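Local coordinates for protein MGS-M4 (Unidentified, PDB 4Q3M) that is an aldo-keto reductase of unknown substrate, from a deep-sea metagenome, that probably reduces carbonyl compounds with a nicotinamide cofactor, at residues 17-22 and 42-47; 23-28 and 51-56. All coordinates share one frame; numbering follows the deposited sequence.

Interaction 1: 17-22 and 42-47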
ATOM      1  N   LEU A  17      10.970 -17.869  14.555  1.00 47.62           N
ATOM      2  CA  LEU A  17      11.293 -16.711  15.377  1.00 52.41           C
ATOM      3  C   LEU A  17      11.689 -15.517  14.518  1.00 53.48           C
ATOM      4  O   LEU A  17      12.534 -15.629  13.630  1.00 51.94           O
ATOM      5  CB  LEU A  17      12.420 -17.038  16.357  1.00 45.05           C
ATOM      6  CG  LEU A  17      12.926 -15.839  17.164  1.00 47.07           C
ATOM      7  CD1 LEU A  17      11.832 -15.305  18.079  1.00 51.20           C
ATOM      8  CD2 LEU A  17      14.173 -16.196  17.955  1.00 48.83           C
ATOM      9  N   GLY A  18      11.069 -14.374  14.786  1.00 53.51           N
ATOM     10  CA  GLY A  18      11.440 -13.140  14.123  1.00 52.50           C
ATOM     11  C   GLY A  18      12.515 -12.418  14.909  1.00 57.98           C
ATOM     12  O   GLY A  18      12.461 -12.355  16.138  1.00 58.21           O
ATOM     13  N   THR A  19      13.502 -11.880  14.201  1.00 62.33           N
ATOM     14  CA  THR A  19      14.584 -11.146  14.844  1.00 66.06           C
ATOM     15  C   THR A  19      14.613  -9.701  14.361  1.00 73.71           C
ATOM     16  O   THR A  19      14.606  -9.443  13.160  1.00 77.98           O
ATOM     17  CB  THR A  19      15.954 -11.797  14.571  1.00 64.90           C
ATOM     18  OG1 THR A  19      16.266 -11.696  13.175  1.00 63.34           O
ATOM     19  CG2 THR A  19      15.943 -13.262  14.982  1.00 59.99           C
ATOM     20  N   PHE A  20      14.638  -8.762  15.300  1.00 79.85           N
ATOM     21  CA  PHE A  20      14.738  -7.351  14.951  1.00 84.75           C
ATOM     22  C   PHE A  20      16.071  -6.779  15.419  1.00 91.99           C
ATOM     23  O   PHE A  20      16.691  -7.307  16.343  1.00 94.94           O
ATOM     24  CB  PHE A  20      13.570  -6.557  15.546  1.00 89.62           C
ATOM     25  CG  PHE A  20      13.478  -6.630  17.045  1.00 96.89           C
ATOM     26  CD1 PHE A  20      14.157  -5.721  17.841  1.00102.58           C
ATOM     27  CD2 PHE A  20      12.702  -7.601  17.658  1.00 95.89           C
ATOM     28  CE1 PHE A  20      14.070  -5.784  19.219  1.00105.62           C
ATOM     29  CE2 PHE A  20      12.612  -7.668  19.036  1.00 98.78           C
ATOM     30  CZ  PHE A  20      13.296  -6.757  19.817  1.00103.16           C
ATOM     31  N   ARG A  21      16.506  -5.701  14.773  1.00 96.41           N
ATOM     32  CA  ARG A  21      17.777  -5.064  15.100  1.00100.83           C
ATOM     33  C   ARG A  21      17.793  -4.550  16.537  1.00103.92           C
ATOM     34  O   ARG A  21      17.318  -3.450  16.821  1.00109.41           O
ATOM     35  CB  ARG A  21      18.061  -3.917  14.127  1.00103.48           C
ATOM     36  CG  ARG A  21      19.380  -3.201  14.371  1.00105.76           C
ATOM     37  CD  ARG A  21      19.681  -2.198  13.269  1.00107.61           C
ATOM     38  NE  ARG A  21      21.014  -1.621  13.410  1.00112.19           N
ATOM     39  CZ  ARG A  21      22.111  -2.133  12.862  1.00111.19           C
ATOM     40  NH1 ARG A  21      22.038  -3.237  12.131  1.00104.55           N
ATOM     41  NH2 ARG A  21      23.284  -1.541  13.043  1.00117.85           N
ATOM     42  N   SER A  22      18.343  -5.356  17.442  1.00102.47           N
ATOM     43  CA  SER A  22      18.406  -4.988  18.851  1.00108.91           C
ATOM     44  C   SER A  22      19.847  -4.896  19.346  1.00112.08           C
ATOM     45  O   SER A  22      20.780  -4.727  18.558  1.00117.50           O
ATOM     46  CB  SER A  22      17.620  -5.989  19.703  1.00108.24           C
ATOM     47  OG  SER A  22      17.603  -5.602  21.067  1.00113.65           O
ATOM     48  N   ILE A  42      14.399 -19.784  11.929  1.00 44.46           N
ATOM     49  CA  ILE A  42      14.899 -18.481  12.352  1.00 44.32           C
ATOM     50  C   ILE A  42      14.922 -17.508  11.177  1.00 50.21           C
ATOM     51  O   ILE A  42      15.427 -17.834  10.101  1.00 54.39           O
ATOM     52  CB  ILE A  42      16.313 -18.585  12.957  1.00 46.15           C
ATOM     53  CG1 ILE A  42      16.356 -19.657  14.048  1.00 46.13           C
ATOM     54  CG2 ILE A  42      16.757 -17.240  13.512  1.00 48.75           C
ATOM     55  CD1 ILE A  42      15.543 -19.314  15.276  1.00 47.18           C
ATOM     56  N   ASP A  43      14.374 -16.315  11.385  1.00 48.29           N
ATOM     57  CA  ASP A  43      14.289 -15.316  10.327  1.00 43.11           C
ATOM     58  C   ASP A  43      15.127 -14.082  10.650  1.00 40.80           C
ATOM     59  O   ASP A  43      14.860 -13.378  11.624  1.00 42.45           O
ATOM     60  CB  ASP A  43      12.830 -14.913  10.096  1.00 44.44           C
ATOM     61  CG  ASP A  43      12.671 -13.922   8.959  1.00 45.53           C
ATOM     62  OD1 ASP A  43      12.472 -14.364   7.808  1.00 47.91           O
ATOM     63  OD2 ASP A  43      12.739 -12.702   9.217  1.00 42.79           O
ATOM     64  N   THR A  44      16.139 -13.822   9.828  1.00 40.56           N
ATOM     65  CA  THR A  44      17.010 -12.669  10.031  1.00 46.64           C
ATOM     66  C   THR A  44      17.229 -11.894   8.733  1.00 44.98           C
ATOM     67  O   THR A  44      16.597 -12.181   7.716  1.00 40.01           O
ATOM     68  CB  THR A  44      18.377 -13.090  10.610  1.00 50.95           C
ATOM     69  OG1 THR A  44      19.171 -11.925  10.868  1.00 55.07           O
ATOM     70  CG2 THR A  44      19.117 -14.003   9.643  1.00 48.20           C
ATOM     71  N   ALA A  45      18.120 -10.907   8.784  1.00 48.14           N
ATOM     72  CA  ALA A  45      18.454 -10.086   7.623  1.00 43.31           C
ATOM     73  C   ALA A  45      19.743  -9.312   7.881  1.00 41.95           C
ATOM     74  O   ALA A  45      20.148  -9.139   9.030  1.00 43.24           O
ATOM     75  CB  ALA A  45      17.317  -9.131   7.290  1.00 42.29           C
ATOM     76  N   MET A  46      20.380  -8.843   6.814  1.00 41.31           N
ATOM     77  CA  MET A  46      21.645  -8.133   6.963  1.00 41.65           C
ATOM     78  C   MET A  46      21.437  -6.767   7.615  1.00 45.08           C
ATOM     79  O   MET A  46      22.324  -6.276   8.313  1.00 46.51           O
ATOM     80  CB  MET A  46      22.356  -7.987   5.610  1.00 40.66           C
ATOM     81  CG  MET A  46      22.006  -6.743   4.798  1.00 41.33           C
ATOM     82  SD  MET A  46      22.938  -5.256   5.234  1.00 51.27           S
ATOM     83  CE  MET A  46      24.560  -5.944   5.551  1.00 78.79           C
ATOM     84  N   ILE A  47      20.266  -6.171   7.412  1.00 47.65           N
ATOM     85  CA  ILE A  47      19.982  -4.851   7.962  1.00 50.48           C
ATOM     86  C   ILE A  47      19.753  -4.916   9.471  1.00 55.12           C
ATOM     87  O   ILE A  47      19.890  -3.913  10.173  1.00 58.25           O
ATOM     88  CB  ILE A  47      18.756  -4.206   7.271  1.00 44.89           C
ATOM     89  CG1 ILE A  47      18.757  -2.689   7.476  1.00 48.53           C
ATOM     90  CG2 ILE A  47      17.458  -4.839   7.753  1.00 39.89           C
ATOM     91  CD1 ILE A  47      19.992  -2.003   6.933  1.00 43.92           C
TER

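Interaction 2: 23-28 and 51-56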
ATOM      1  N   LYS A  23      20.011  -5.023  20.661  1.00109.42           N
ATOM      2  CA  LYS A  23      21.278  -4.747  21.335  1.00105.63           C
ATOM      3  C   LYS A  23      22.040  -6.059  21.576  1.00 94.52           C
ATOM      4  O   LYS A  23      21.558  -7.138  21.224  1.00 84.95           O
ATOM      5  CB  LYS A  23      20.998  -3.989  22.647  1.00106.61           C
ATOM      6  CG  LYS A  23      22.161  -3.239  23.343  1.00111.21           C
ATOM      7  CD  LYS A  23      23.264  -2.727  22.420  1.00112.93           C
ATOM      8  CE  LYS A  23      24.533  -2.429  23.235  1.00119.33           C
ATOM      9  NZ  LYS A  23      25.791  -2.330  22.447  1.00122.69           N
ATOM     10  N   LYS A  24      23.227  -5.953  22.169  1.00 95.34           N
ATOM     11  CA  LYS A  24      24.135  -7.084  22.356  1.00 91.97           C
ATOM     12  C   LYS A  24      23.512  -8.302  23.051  1.00 86.83           C
ATOM     13  O   LYS A  24      22.894  -8.184  24.111  1.00 86.91           O
ATOM     14  CB  LYS A  24      25.374  -6.621  23.134  1.00 97.44           C
ATOM     15  CG  LYS A  24      26.184  -5.533  22.435  1.00104.09           C
ATOM     16  CD  LYS A  24      26.672  -5.980  21.062  1.00102.84           C
ATOM     17  CE  LYS A  24      27.439  -4.889  20.330  1.00108.10           C
ATOM     18  NZ  LYS A  24      26.585  -3.712  20.027  1.00109.37           N
ATOM     19  N   ASN A  25      23.669  -9.463  22.416  1.00 83.98           N
ATOM     20  CA  ASN A  25      23.280 -10.761  22.975  1.00 84.09           C
ATOM     21  C   ASN A  25      21.781 -10.934  23.238  1.00 78.61           C
ATOM     22  O   ASN A  25      21.347 -11.990  23.698  1.00 74.94           O
ATOM     23  CB  ASN A  25      24.061 -11.025  24.266  1.00 90.42           C
ATOM     24  CG  ASN A  25      25.558 -11.090  24.034  1.00 96.20           C
ATOM     25  OD1 ASN A  25      26.014 -11.475  22.957  1.00 94.56           O
ATOM     26  ND2 ASN A  25      26.333 -10.709  25.044  1.00101.98           N
ATOM     27  N   ASP A  26      20.995  -9.905  22.944  1.00 79.20           N
ATOM     28  CA  ASP A  26      19.546 -10.015  23.047  1.00 77.92           C
ATOM     29  C   ASP A  26      19.014 -10.830  21.875  1.00 71.49           C
ATOM     30  O   ASP A  26      18.016 -11.537  21.999  1.00 67.90           O
ATOM     31  CB  ASP A  26      18.891  -8.634  23.088  1.00 84.59           C
ATOM     32  CG  ASP A  26      19.145  -7.907  24.394  1.00 93.24           C
ATOM     33  OD1 ASP A  26      18.325  -8.052  25.327  1.00 94.78           O
ATOM     34  OD2 ASP A  26      20.162  -7.188  24.490  1.00 98.79           O
ATOM     35  N   ALA A  27      19.695 -10.726  20.739  1.00 71.44           N
ATOM     36  CA  ALA A  27      19.367 -11.534  19.572  1.00 65.61           C
ATOM     37  C   ALA A  27      19.879 -12.955  19.762  1.00 66.96           C
ATOM     38  O   ALA A  27      19.225 -13.919  19.370  1.00 64.32           O
ATOM     39  CB  ALA A  27      19.952 -10.920  18.313  1.00 64.96           C
ATOM     40  N   TYR A  28      21.056 -13.071  20.370  1.00 71.14           N
ATOM     41  CA  TYR A  28      21.660 -14.368  20.651  1.00 70.90           C
ATOM     42  C   TYR A  28      20.798 -15.187  21.607  1.00 68.68           C
ATOM     43  O   TYR A  28      20.502 -16.352  21.344  1.00 64.50           O
ATOM     44  CB  TYR A  28      23.065 -14.189  21.233  1.00 75.94           C
ATOM     45  CG  TYR A  28      23.671 -15.461  21.786  1.00 79.58           C
ATOM     46  CD1 TYR A  28      24.308 -16.369  20.951  1.00 79.96           C
ATOM     47  CD2 TYR A  28      23.607 -15.751  23.143  1.00 81.80           C
ATOM     48  CE1 TYR A  28      24.861 -17.533  21.452  1.00 82.52           C
ATOM     49  CE2 TYR A  28      24.157 -16.912  23.653  1.00 83.69           C
ATOM     50  CZ  TYR A  28      24.782 -17.799  22.803  1.00 83.36           C
ATOM     51  OH  TYR A  28      25.331 -18.957  23.306  1.00 86.15           O
ATOM     52  N   GLU A  51      23.153 -11.201  12.249  1.00 55.46           N
ATOM     53  CA  GLU A  51      23.523 -12.443  11.575  1.00 54.42           C
ATOM     54  C   GLU A  51      24.649 -13.158  12.312  1.00 60.16           C
ATOM     55  O   GLU A  51      24.745 -14.386  12.286  1.00 59.72           O
ATOM     56  CB  GLU A  51      23.940 -12.166  10.130  1.00 51.80           C
ATOM     57  CG  GLU A  51      22.808 -11.711   9.229  1.00 49.75           C
ATOM     58  CD  GLU A  51      23.286 -11.342   7.838  1.00 49.57           C
ATOM     59  OE1 GLU A  51      24.353 -10.702   7.726  1.00 49.46           O
ATOM     60  OE2 GLU A  51      22.598 -11.697   6.858  1.00 47.77           O
ATOM     61  N   GLU A  52      25.498 -12.377  12.968  1.00 64.63           N
ATOM     62  CA  GLU A  52      26.599 -12.915  13.750  1.00 71.77           C
ATOM     63  C   GLU A  52      26.097 -13.624  15.006  1.00 71.42           C
ATOM     64  O   GLU A  52      26.474 -14.764  15.279  1.00 68.72           O
ATOM     65  CB  GLU A  52      27.575 -11.800  14.125  1.00 81.62           C
ATOM     66  CG  GLU A  52      28.327 -11.211  12.944  1.00 86.69           C
ATOM     67  CD  GLU A  52      29.443 -10.280  13.374  1.00 93.85           C
ATOM     68  OE1 GLU A  52      30.129 -10.593  14.370  1.00100.28           O
ATOM     69  OE2 GLU A  52      29.636  -9.236  12.716  1.00 94.29           O
ATOM     70  N   GLU A  53      25.242 -12.944  15.765  1.00 71.95           N
ATOM     71  CA  GLU A  53      24.713 -13.494  17.010  1.00 72.61           C
ATOM     72  C   GLU A  53      23.735 -14.637  16.757  1.00 71.29           C
ATOM     73  O   GLU A  53      23.676 -15.593  17.531  1.00 75.55           O
ATOM     74  CB  GLU A  53      24.032 -12.400  17.832  1.00 73.54           C
ATOM     75  CG  GLU A  53      24.978 -11.322  18.334  1.00 78.10           C
ATOM     76  CD  GLU A  53      24.298 -10.336  19.261  1.00 83.30           C
ATOM     77  OE1 GLU A  53      23.083 -10.491  19.508  1.00 81.54           O
ATOM     78  OE2 GLU A  53      24.977  -9.406  19.743  1.00 88.76           O
ATOM     79  N   VAL A  54      22.966 -14.533  15.678  1.00 65.81           N
ATOM     80  CA  VAL A  54      22.024 -15.584  15.308  1.00 61.36           C
ATOM     81  C   VAL A  54      22.768 -16.853  14.907  1.00 63.59           C
ATOM     82  O   VAL A  54      22.426 -17.951  15.348  1.00 62.60           O
ATOM     83  CB  VAL A  54      21.102 -15.139  14.152  1.00 52.54           C
ATOM     84  CG1 VAL A  54      20.345 -16.329  13.580  1.00 47.64           C
ATOM     85  CG2 VAL A  54      20.136 -14.064  14.626  1.00 49.40           C
ATOM     86  N   GLY A  55      23.797 -16.692  14.081  1.00 65.10           N
ATOM     87  CA  GLY A  55      24.566 -17.817  13.583  1.00 63.35           C
ATOM     88  C   GLY A  55      25.302 -18.596  14.656  1.00 63.04           C
ATOM     89  O   GLY A  55      25.429 -19.816  14.567  1.00 56.99           O
ATOM     90  N   ARG A  56      25.792 -17.892  15.673  1.00 64.81           N
ATOM     91  CA  ARG A  56      26.532 -18.534  16.754  1.00 69.18           C
ATOM     92  C   ARG A  56      25.596 -19.212  17.748  1.00 67.88           C
ATOM     93  O   ARG A  56      25.968 -20.195  18.390  1.00 69.84           O
ATOM     94  CB  ARG A  56      27.420 -17.517  17.474  1.00 76.29           C
ATOM     95  CG  ARG A  56      28.600 -17.045  16.645  1.00 84.60           C
ATOM     96  CD  ARG A  56      29.479 -16.079  17.421  1.00 94.50           C
ATOM     97  NE  ARG A  56      30.582 -15.578  16.605  1.00101.11           N
ATOM     98  CZ  ARG A  56      30.466 -14.586  15.730  1.00100.73           C
ATOM     99  NH1 ARG A  56      29.296 -13.992  15.559  1.00 94.69           N
ATOM    100  NH2 ARG A  56      31.516 -14.189  15.026  1.00104.78           N
TER

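Interaction 1: 17-22 and 42-47
The first two strands of the parallel TIM barrel of this aldo-keto reductase, 17-18 and 41-43, meet here, with helix 26-37 making the beta-alpha-beta crossover between them. I42 pairs with L17 on the face turned toward that helix. Its CG1 lies beside its own backbone N (chi1 -52°), and the terminal CD1 of I42 touches L17 CB at 4.0 Å; V31 and A34 of helix 26-37 extend this apolar layer. D43, the next residue, is bracketed by L17 and T19, as parallel pairing requires. D43 N donates to L17 O at 3.0 Å, nearly along the C=O axis. D43 O takes two donors from T19: the backbone N, weakly at 3.3 Å, and the hydroxyl OG1, on an in-plane lone pair at 2.7 Å. The T19 hydroxyl occupies the crowded position between its own N and carbonyl carbon (chi1 66°), which turns it to the D43 carbonyl, where it reinforces the weak backbone bond. The D43 side chain points into the barrel, where OD2 forms a salt bridge with K73 and OD1 accepts from Q158; this Asp-Lys pair is consistent with the active site of the family. At T44 the chains begin to part: T44 CB still lies 3.6 Å from T19 OG1, but the T44 hydroxyl is hydrogen-bonded to N50 OD1. The segments meet again at I47, whose carbonyl is reached by the exposed, poorly ordered R21. The extended R21 side chain delivers NH1 to I47 O at 3.0 Å, coming from above the carbonyl plane rather than along a lone pair.

Interaction 2: 23-28 and 51-56
E53 has the largest share of this surface contact between two neighbouring outer helices of the TIM barrel, 26-37 and 51-59, reaching from the second helix to the N-terminal turn of the first. Its CG lies beside its own backbone N (chi1 -66°), and the chain is extended from there, so the carboxylate arrives among the backbone N-H groups that open helix 26-37. E53 OE2 accepts from N25 N at 3.0 Å in an almost linear bond (N-H...O 177°), the donor lying above the carboxylate plane. E53 OE1 takes a weak, bent bond from Y28 N at 3.4 Å. N25 is the N-cap residue, yet its own side chain makes no capping bond; Y28 N, three residues on, is the N-H that an N-cap side chain often accepts, and E53 OE1 serves it only weakly. The positive end of the helix dipole would be expected to favour the ionised carboxylate, and K24, whose NZ is 5.9 Å from E53 OE2, may add to this. The A27 methyl CB sits off the OE1 end of the carboxylate, near its plane, 3.4 Å from E53 OE1, and also rests on N50. Y28 packs nearer the root of the glutamate: Y28 CB meets E53 CB at 4.0 Å. With CG anti to the backbone N (chi1 170°), the ring runs alongside the second helix, on past E53 to the backbone of R56, and its hydroxyl forms a weak hydrogen bond with K32. The helix backbone meets the edge of this ring, not a face: Y28 CD1 is 3.6 Å from E53 O, which lies in the ring plane.

From the N terminus, the chain leaves strand 17-18, passes through 23-28 into helix 26-37, returns as strand 41-43 and then enters helix 51-59. Interaction 1 closes the first beta-alpha-beta loop when 42-47 lines up beside 17-22. Interaction 2 opens within that loop and closes after it, when 51-56 meets 23-28, so the two loops cross. One joins neighbouring strands of the inner barrel and the loops that follow them; the other joins the helices outside. Their centres lie about 9 Å apart, and they touch directly: I42 CG2 packs on V54 CG1 at 3.7 Å, tying the strand layer to the helix layer.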